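Local coordinates for protein insect group II chitinase (Ostrinia furnacalis, PDB 5Y2A) that probably hydrolyses chitin, as a family 18 glycoside hydrolase and the second catalytic domain of an insect group II chitinase, at residues G295-H299 and A310-W316. Numbering follows the deposited sequence.
Sequences GWKVH and ATHDDQW
H312 CB packs on one face of the W296 indole, over the five-membered ring; the imidazole follows, its plane 12° from the indole's but slid aside, so the rings barely overlap (centroids 4.7 Å apart). With H312 CG anti to the backbone N (chi1 -178°), the imidazole is carried out past the NE1-CD1 side of the indole. The six-membered ring continues to Q315, where W296 CH2 meets CB at 3.4 Å, and W296 CE3 comes within 4.1 Å of A310 CB. R290 of helix 284-292 and V317 of strand 315-318 also touch W296. At the edge of the H312 ring, in its plane, a water 2.7 Å from ND1 donates to G295 O, which also accepts a hydrogen bond from K297 NZ, its chain bent at chi2 and chi4. H299 NE2 and T311 OG1 share a hydrogen bond of 2.7 Å in the imidazole plane, and the H299 ring stacks on Y309. Strands 297-299 and 309-312 form a beta hairpin, probably within the alpha+beta insertion of the family 18 barrel: K297 N donates to T311 O at 2.8 Å, and T311 N returns a bond to K297 O. A type II' turn, H312 to Q315, leads into strand 315-318; at its tip D314 forms a salt bridge with K44 of the second subunit. An alanine in place of W296 would probably leave H312 CB and Q315 CB without their flat packing surface and open a gap between hairpin and helix 284-292. The chemistry is thus divided, aromatic and aliphatic around W296 and polar around T311, while H312 links through its imidazole nitrogens the water and E45 of the second subunit.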
ATOM      1  N   GLY A 295      -6.531 -25.807  -6.390  1.00 21.21           N
ATOM      2  CA  GLY A 295      -5.660 -26.924  -6.089  1.00 23.47           C
ATOM      3  C   GLY A 295      -4.478 -26.626  -5.199  1.00 27.34           C
ATOM      4  O   GLY A 295      -3.501 -27.379  -5.223  1.00 24.27           O
ATOM      5  N   TRP A 296      -4.519 -25.547  -4.418  1.00 18.94           N
ATOM      6  CA  TRP A 296      -3.425 -25.282  -3.496  1.00 18.46           C
ATOM      7  C   TRP A 296      -3.353 -26.368  -2.431  1.00 17.92           C
ATOM      8  O   TRP A 296      -4.373 -26.886  -1.970  1.00 21.92           O
ATOM      9  CB  TRP A 296      -3.588 -23.913  -2.826  1.00 17.01           C
ATOM     10  CG  TRP A 296      -3.348 -22.752  -3.735  1.00 16.78           C
ATOM     11  CD1 TRP A 296      -3.714 -22.645  -5.044  1.00 18.10           C
ATOM     12  CD2 TRP A 296      -2.705 -21.516  -3.394  1.00 18.57           C
ATOM     13  NE1 TRP A 296      -3.329 -21.423  -5.545  1.00 16.92           N
ATOM     14  CE2 TRP A 296      -2.716 -20.707  -4.551  1.00 17.95           C
ATOM     15  CE3 TRP A 296      -2.128 -21.014  -2.223  1.00 15.98           C
ATOM     16  CZ2 TRP A 296      -2.164 -19.424  -4.576  1.00 17.51           C
ATOM     17  CZ3 TRP A 296      -1.577 -19.735  -2.248  1.00 16.67           C
ATOM     18  CH2 TRP A 296      -1.603 -18.956  -3.421  1.00 14.95           C
ATOM     19  N   LYS A 297      -2.131 -26.682  -2.010  1.00 21.31           N
ATOM     20  CA  LYS A 297      -1.886 -27.772  -1.075  1.00 23.60           C
ATOM     21  C   LYS A 297      -1.825 -27.232   0.346  1.00 19.69           C
ATOM     22  O   LYS A 297      -1.140 -26.241   0.609  1.00 18.47           O
ATOM     23  CB  LYS A 297      -0.581 -28.494  -1.410  1.00 22.97           C
ATOM     24  CG  LYS A 297      -0.545 -29.090  -2.802  1.00 29.74           C
ATOM     25  CD  LYS A 297      -1.733 -30.004  -3.029  1.00 29.40           C
ATOM     26  CE  LYS A 297      -1.569 -30.821  -4.298  1.00 37.68           C
ATOM     27  NZ  LYS A 297      -2.207 -30.158  -5.466  1.00 52.90           N
ATOM     28  N   VAL A 298      -2.516 -27.904   1.262  1.00 19.37           N
ATOM     29  CA  VAL A 298      -2.576 -27.502   2.661  1.00 18.85           C
ATOM     30  C   VAL A 298      -1.523 -28.276   3.438  1.00 21.07           C
ATOM     31  O   VAL A 298      -1.449 -29.507   3.345  1.00 21.43           O
ATOM     32  CB  VAL A 298      -3.979 -27.742   3.244  1.00 23.46           C
ATOM     33  CG1 VAL A 298      -4.013 -27.368   4.719  1.00 24.39           C
ATOM     34  CG2 VAL A 298      -5.008 -26.946   2.460  1.00 22.99           C
ATOM     35  N   HIS A 299      -0.713 -27.560   4.209  1.00 15.81           N
ATOM     36  CA  HIS A 299       0.324 -28.154   5.039  1.00 19.59           C
ATOM     37  C   HIS A 299      -0.007 -27.903   6.501  1.00 19.94           C
ATOM     38  O   HIS A 299      -0.226 -26.755   6.901  1.00 18.45           O
ATOM     39  CB  HIS A 299       1.702 -27.582   4.711  1.00 17.68           C
ATOM     40  CG  HIS A 299       2.037 -27.613   3.253  1.00 20.93           C
ATOM     41  ND1 HIS A 299       2.953 -28.496   2.721  1.00 22.83           N
ATOM     42  CD2 HIS A 299       1.582 -26.873   2.215  1.00 19.54           C
ATOM     43  CE1 HIS A 299       3.043 -28.300   1.418  1.00 24.18           C
ATOM     44  NE2 HIS A 299       2.221 -27.323   1.085  1.00 23.20           N
ATOM     45  N   ALA A 310      -0.826 -22.885   2.973  1.00 14.65           N
ATOM     46  CA  ALA A 310      -1.212 -23.423   1.686  1.00 15.02           C
ATOM     47  C   ALA A 310      -0.222 -22.961   0.629  1.00 18.06           C
ATOM     48  O   ALA A 310       0.302 -21.842   0.702  1.00 16.31           O
ATOM     49  CB  ALA A 310      -2.642 -23.013   1.310  1.00 15.00           C
ATOM     50  N   THR A 311       0.027 -23.814  -0.362  1.00 16.25           N
ATOM     51  CA  THR A 311       1.065 -23.546  -1.342  1.00 18.10           C
ATOM     52  C   THR A 311       0.597 -23.894  -2.753  1.00 20.59           C
ATOM     53  O   THR A 311      -0.245 -24.768  -2.955  1.00 16.68           O
ATOM     54  CB  THR A 311       2.351 -24.334  -1.063  1.00 19.26           C
ATOM     55  OG1 THR A 311       2.059 -25.736  -1.118  1.00 19.69           O
ATOM     56  CG2 THR A 311       2.943 -23.960   0.301  1.00 18.00           C
ATOM     57  N   HIS A 312       1.179 -23.182  -3.722  1.00 17.35           N
ATOM     58  CA  HIS A 312       1.003 -23.414  -5.143  1.00 17.79           C
ATOM     59  C   HIS A 312       2.107 -22.665  -5.865  1.00 20.89           C
ATOM     60  O   HIS A 312       2.276 -21.463  -5.654  1.00 17.68           O
ATOM     61  CB  HIS A 312      -0.372 -22.931  -5.628  1.00 19.30           C
ATOM     62  CG  HIS A 312      -0.627 -23.181  -7.078  1.00 21.45           C
ATOM     63  ND1 HIS A 312      -1.034 -24.403  -7.573  1.00 23.65           N
ATOM     64  CD2 HIS A 312      -0.523 -22.355  -8.149  1.00 22.97           C
ATOM     65  CE1 HIS A 312      -1.180 -24.318  -8.884  1.00 23.94           C
ATOM     66  NE2 HIS A 312      -0.873 -23.088  -9.260  1.00 29.57           N
ATOM     67  N   ASP A 313       2.840 -23.375  -6.735  1.00 21.63           N
ATOM     68  CA  ASP A 313       4.028 -22.832  -7.412  1.00 24.06           C
ATOM     69  C   ASP A 313       4.905 -22.202  -6.326  1.00 20.36           C
ATOM     70  O   ASP A 313       5.159 -22.858  -5.305  1.00 22.06           O
ATOM     71  CB  ASP A 313       3.606 -21.904  -8.532  1.00 24.42           C
ATOM     72  CG  ASP A 313       4.773 -21.466  -9.388  1.00 31.96           C
ATOM     73  OD1 ASP A 313       5.245 -22.260 -10.227  1.00 49.88           O
ATOM     74  OD2 ASP A 313       5.268 -20.342  -9.171  1.00 33.27           O
ATOM     75  N   ASP A 314       5.340 -20.940  -6.471  1.00 18.44           N
ATOM     76  CA  ASP A 314       6.128 -20.281  -5.455  1.00 17.84           C
ATOM     77  C   ASP A 314       5.282 -19.447  -4.485  1.00 16.24           C
ATOM     78  O   ASP A 314       5.836 -18.634  -3.730  1.00 16.28           O
ATOM     79  CB  ASP A 314       7.239 -19.414  -6.094  1.00 18.33           C
ATOM     80  CG  ASP A 314       6.700 -18.203  -6.849  1.00 20.11           C
ATOM     81  OD1 ASP A 314       5.473 -18.017  -6.978  1.00 17.84           O
ATOM     82  OD2 ASP A 314       7.533 -17.411  -7.336  1.00 19.46           O
ATOM     83  N   GLN A 315       3.971 -19.673  -4.469  1.00 15.49           N
ATOM     84  CA  GLN A 315       3.078 -18.935  -3.572  1.00 14.49           C
ATOM     85  C   GLN A 315       2.892 -19.715  -2.275  1.00 16.27           C
ATOM     86  O   GLN A 315       2.864 -20.951  -2.277  1.00 16.41           O
ATOM     87  CB  GLN A 315       1.723 -18.694  -4.231  1.00 15.24           C
ATOM     88  CG  GLN A 315       1.773 -17.844  -5.498  1.00 16.28           C
ATOM     89  CD  GLN A 315       2.356 -16.471  -5.233  1.00 17.72           C
ATOM     90  OE1 GLN A 315       1.705 -15.613  -4.634  1.00 16.44           O
ATOM     91  NE2 GLN A 315       3.598 -16.264  -5.655  1.00 16.40           N
ATOM     92  N   TRP A 316       2.724 -18.984  -1.179  1.00 14.30           N
ATOM     93  CA  TRP A 316       2.780 -19.552   0.166  1.00 14.47           C
ATOM     94  C   TRP A 316       2.008 -18.627   1.095  1.00 14.52           C
ATOM     95  O   TRP A 316       2.341 -17.444   1.188  1.00 12.71           O
ATOM     96  CB  TRP A 316       4.241 -19.668   0.598  1.00 15.94           C
ATOM     97  CG  TRP A 316       4.575 -20.562   1.760  1.00 16.48           C
ATOM     98  CD1 TRP A 316       5.168 -21.789   1.697  1.00 17.05           C
ATOM     99  CD2 TRP A 316       4.422 -20.262   3.158  1.00 16.49           C
ATOM    100  NE1 TRP A 316       5.367 -22.285   2.966  1.00 18.17           N
ATOM    101  CE2 TRP A 316       4.918 -21.368   3.879  1.00 18.08           C
ATOM    102  CE3 TRP A 316       3.899 -19.169   3.869  1.00 16.85           C
ATOM    103  CZ2 TRP A 316       4.898 -21.424   5.278  1.00 16.42           C
ATOM    104  CZ3 TRP A 316       3.889 -19.218   5.254  1.00 15.80           C
ATOM    105  CH2 TRP A 316       4.383 -20.342   5.949  1.00 15.90           C
TER
HETATM  106  O   HOH W   1      -1.057 -26.666  -6.183  1.00 28.92           O